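Local coordinates for isochorismatase family protein family (Burkholderia thailandensis, PDB 3TXY) that is of unknown function but belongs to the isochorismatase family of cysteine hydrolases, so a hydrolase activity is likely though unproven, at residues P12-L16 against L54-F58. Residues are numbered along the deposited sequence; the frame is centred on the assembly and turned at random.
Sequences PTVAL and LPVIF
Leu-16 is held through both its backbone N and its backbone O by segment 54-58: its N donates to Pro-55 O at 3.1 Å, and its O takes the N-H of Ile-57 at 2.8 Å. Two bonds from one residue to the neighbours flanking Val-56 are the signature of a parallel beta bridge. Pro-55, with no N-H of its own, contributes only its carbonyl to the ladder, and that oxygen also receives a CA-H...O contact from Ala-15.

Leu-16 and Val-56 point the same way from the sheet and lie side by side, CD2 of the leucine 4.1 Å from CG1 of the valine. CG1 of Val-56 stands opposite its backbone N (chi1 179°), and Leu-16 turns its CG the same way (chi1 -172°), which with chi2 at 67° brings CD2 alongside. On the other face, Ala-15 CB sits 4.0 Å from Pro-55 CG, with Ile-57 CD1 slightly farther off.

Before the ladder starts, Leu-54 reaches across to residues 12-14. Its CD1 meets Val-14 CG1 at 3.8 Å, while CD2 lies against Pro-12 O and CB covers Val-14 O, a buried carbonyl left without a hydrogen-bond partner. Just upstream, Thr-13 centres an inverse gamma turn, and its OG1 is tied to Thr-127 OG1.

These are the loop ends and first residues of adjacent strands 14-19 and 56-61 in the central parallel sheet, joined through helix 35-51 as a beta-alpha-beta crossover. Phe-49 of that helix packs on Val-14, Leu-54 and Val-56; Leu-121 of helix 117-123 covers Ala-15 and Ile-57 on the opposite face. Strand 128-134 flanks 14-19 on its far edge, and 102-106 flanks 56-61.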
ATOM      1  N   PRO A  12     -16.670  -7.658  17.878  1.00 16.30           N
ATOM      2  CA  PRO A  12     -16.843  -9.119  17.827  1.00 16.22           C
ATOM      3  C   PRO A  12     -16.719  -9.722  16.428  1.00 15.35           C
ATOM      4  O   PRO A  12     -16.405 -10.902  16.277  1.00 15.32           O
ATOM      5  CB  PRO A  12     -18.274  -9.338  18.332  1.00 17.06           C
ATOM      6  CG  PRO A  12     -18.672  -8.080  18.999  1.00 17.48           C
ATOM      7  CD  PRO A  12     -17.863  -6.968  18.395  1.00 16.88           C
ATOM      8  N   THR A  13     -17.034  -8.897  15.437  1.00 14.93           N
ATOM      9  CA  THR A  13     -17.034  -9.245  14.024  1.00 14.21           C
ATOM     10  C   THR A  13     -15.613  -9.130  13.470  1.00 13.32           C
ATOM     11  O   THR A  13     -15.295  -8.220  12.689  1.00 12.55           O
ATOM     12  CB  THR A  13     -18.015  -8.306  13.292  1.00 14.31           C
ATOM     13  OG1 THR A  13     -17.815  -6.933  13.713  1.00 14.48           O
ATOM     14  CG2 THR A  13     -19.433  -8.715  13.618  1.00 14.80           C
ATOM     15  N   VAL A  14     -14.761 -10.049  13.916  1.00 12.79           N
ATOM     16  CA  VAL A  14     -13.337 -10.014  13.621  1.00 12.39           C
ATOM     17  C   VAL A  14     -12.862 -11.315  12.963  1.00 11.91           C
ATOM     18  O   VAL A  14     -13.296 -12.391  13.330  1.00 12.49           O
ATOM     19  CB  VAL A  14     -12.495  -9.729  14.899  1.00 12.38           C
ATOM     20  CG1 VAL A  14     -12.612 -10.869  15.904  1.00 12.79           C
ATOM     21  CG2 VAL A  14     -11.034  -9.455  14.540  1.00 11.91           C
ATOM     22  N   ALA A  15     -11.968 -11.170  11.990  1.00 11.47           N
ATOM     23  CA  ALA A  15     -11.302 -12.267  11.305  1.00 11.20           C
ATOM     24  C   ALA A  15      -9.782 -12.208  11.464  1.00 10.93           C
ATOM     25  O   ALA A  15      -9.189 -11.125  11.592  1.00 10.80           O
ATOM     26  CB  ALA A  15     -11.669 -12.251   9.820  1.00 11.26           C
ATOM     27  N   LEU A  16      -9.170 -13.394  11.466  1.00 10.80           N
ATOM     28  CA  LEU A  16      -7.714 -13.564  11.426  1.00 10.61           C
ATOM     29  C   LEU A  16      -7.317 -13.745   9.962  1.00 10.12           C
ATOM     30  O   LEU A  16      -7.874 -14.588   9.273  1.00 10.30           O
ATOM     31  CB  LEU A  16      -7.274 -14.801  12.228  1.00 10.93           C
ATOM     32  CG  LEU A  16      -5.762 -15.008  12.428  1.00 10.99           C
ATOM     33  CD1 LEU A  16      -5.130 -13.935  13.311  1.00 11.07           C
ATOM     34  CD2 LEU A  16      -5.492 -16.385  13.037  1.00 11.35           C
ATOM     35  N   LEU A  54     -15.010 -17.679  14.800  1.00 18.15           N
ATOM     36  CA  LEU A  54     -14.585 -16.516  14.031  1.00 16.83           C
ATOM     37  C   LEU A  54     -13.743 -17.004  12.870  1.00 15.93           C
ATOM     38  O   LEU A  54     -12.962 -17.931  13.046  1.00 16.01           O
ATOM     39  CB  LEU A  54     -13.770 -15.546  14.884  1.00 16.77           C
ATOM     40  CG  LEU A  54     -14.497 -15.012  16.118  1.00 17.39           C
ATOM     41  CD1 LEU A  54     -13.488 -14.393  17.079  1.00 17.19           C
ATOM     42  CD2 LEU A  54     -15.577 -14.005  15.701  1.00 17.69           C
ATOM     43  N   PRO A  55     -13.894 -16.380  11.689  1.00 14.65           N
ATOM     44  CA  PRO A  55     -13.202 -16.893  10.508  1.00 14.15           C
ATOM     45  C   PRO A  55     -11.692 -16.744  10.560  1.00 13.66           C
ATOM     46  O   PRO A  55     -11.174 -15.727  11.050  1.00 12.96           O
ATOM     47  CB  PRO A  55     -13.765 -16.060   9.342  1.00 14.17           C
ATOM     48  CG  PRO A  55     -14.551 -14.962   9.937  1.00 14.33           C
ATOM     49  CD  PRO A  55     -14.786 -15.246  11.379  1.00 14.68           C
ATOM     50  N   VAL A  56     -11.009 -17.759  10.026  1.00 13.21           N
ATOM     51  CA  VAL A  56      -9.563 -17.751   9.844  1.00 13.06           C
ATOM     52  C   VAL A  56      -9.265 -17.843   8.345  1.00 12.69           C
ATOM     53  O   VAL A  56      -9.730 -18.753   7.666  1.00 12.56           O
ATOM     54  CB  VAL A  56      -8.885 -18.908  10.594  1.00 13.51           C
ATOM     55  CG1 VAL A  56      -7.371 -18.872  10.338  1.00 13.36           C
ATOM     56  CG2 VAL A  56      -9.218 -18.803  12.081  1.00 13.82           C
ATOM     57  N   ILE A  57      -8.503 -16.871   7.854  1.00 12.19           N
ATOM     58  CA  ILE A  57      -8.296 -16.710   6.437  1.00 11.99           C
ATOM     59  C   ILE A  57      -6.822 -16.798   6.169  1.00 11.67           C
ATOM     60  O   ILE A  57      -6.045 -15.966   6.647  1.00 11.20           O
ATOM     61  CB  ILE A  57      -8.826 -15.366   5.914  1.00 11.95           C
ATOM     62  CG1 ILE A  57     -10.312 -15.215   6.260  1.00 12.57           C
ATOM     63  CG2 ILE A  57      -8.595 -15.295   4.414  1.00 11.80           C
ATOM     64  CD1 ILE A  57     -10.871 -13.857   5.904  1.00 12.37           C
ATOM     65  N   PHE A  58      -6.441 -17.855   5.459  1.00 11.70           N
ATOM     66  CA  PHE A  58      -5.060 -18.086   5.121  1.00 11.46           C
ATOM     67  C   PHE A  58      -4.796 -17.735   3.679  1.00 11.26           C
ATOM     68  O   PHE A  58      -5.415 -18.300   2.758  1.00 11.08           O
ATOM     69  CB  PHE A  58      -4.677 -19.539   5.348  1.00 11.83           C
ATOM     70  CG  PHE A  58      -4.710 -19.963   6.792  1.00 12.16           C
ATOM     71  CD1 PHE A  58      -3.757 -19.500   7.685  1.00 12.37           C
ATOM     72  CD2 PHE A  58      -5.676 -20.841   7.251  1.00 12.71           C
ATOM     73  CE1 PHE A  58      -3.768 -19.908   9.016  1.00 12.56           C
ATOM     74  CE2 PHE A  58      -5.686 -21.251   8.565  1.00 13.08           C
ATOM     75  CZ  PHE A  58      -4.737 -20.771   9.458  1.00 12.88           C
TER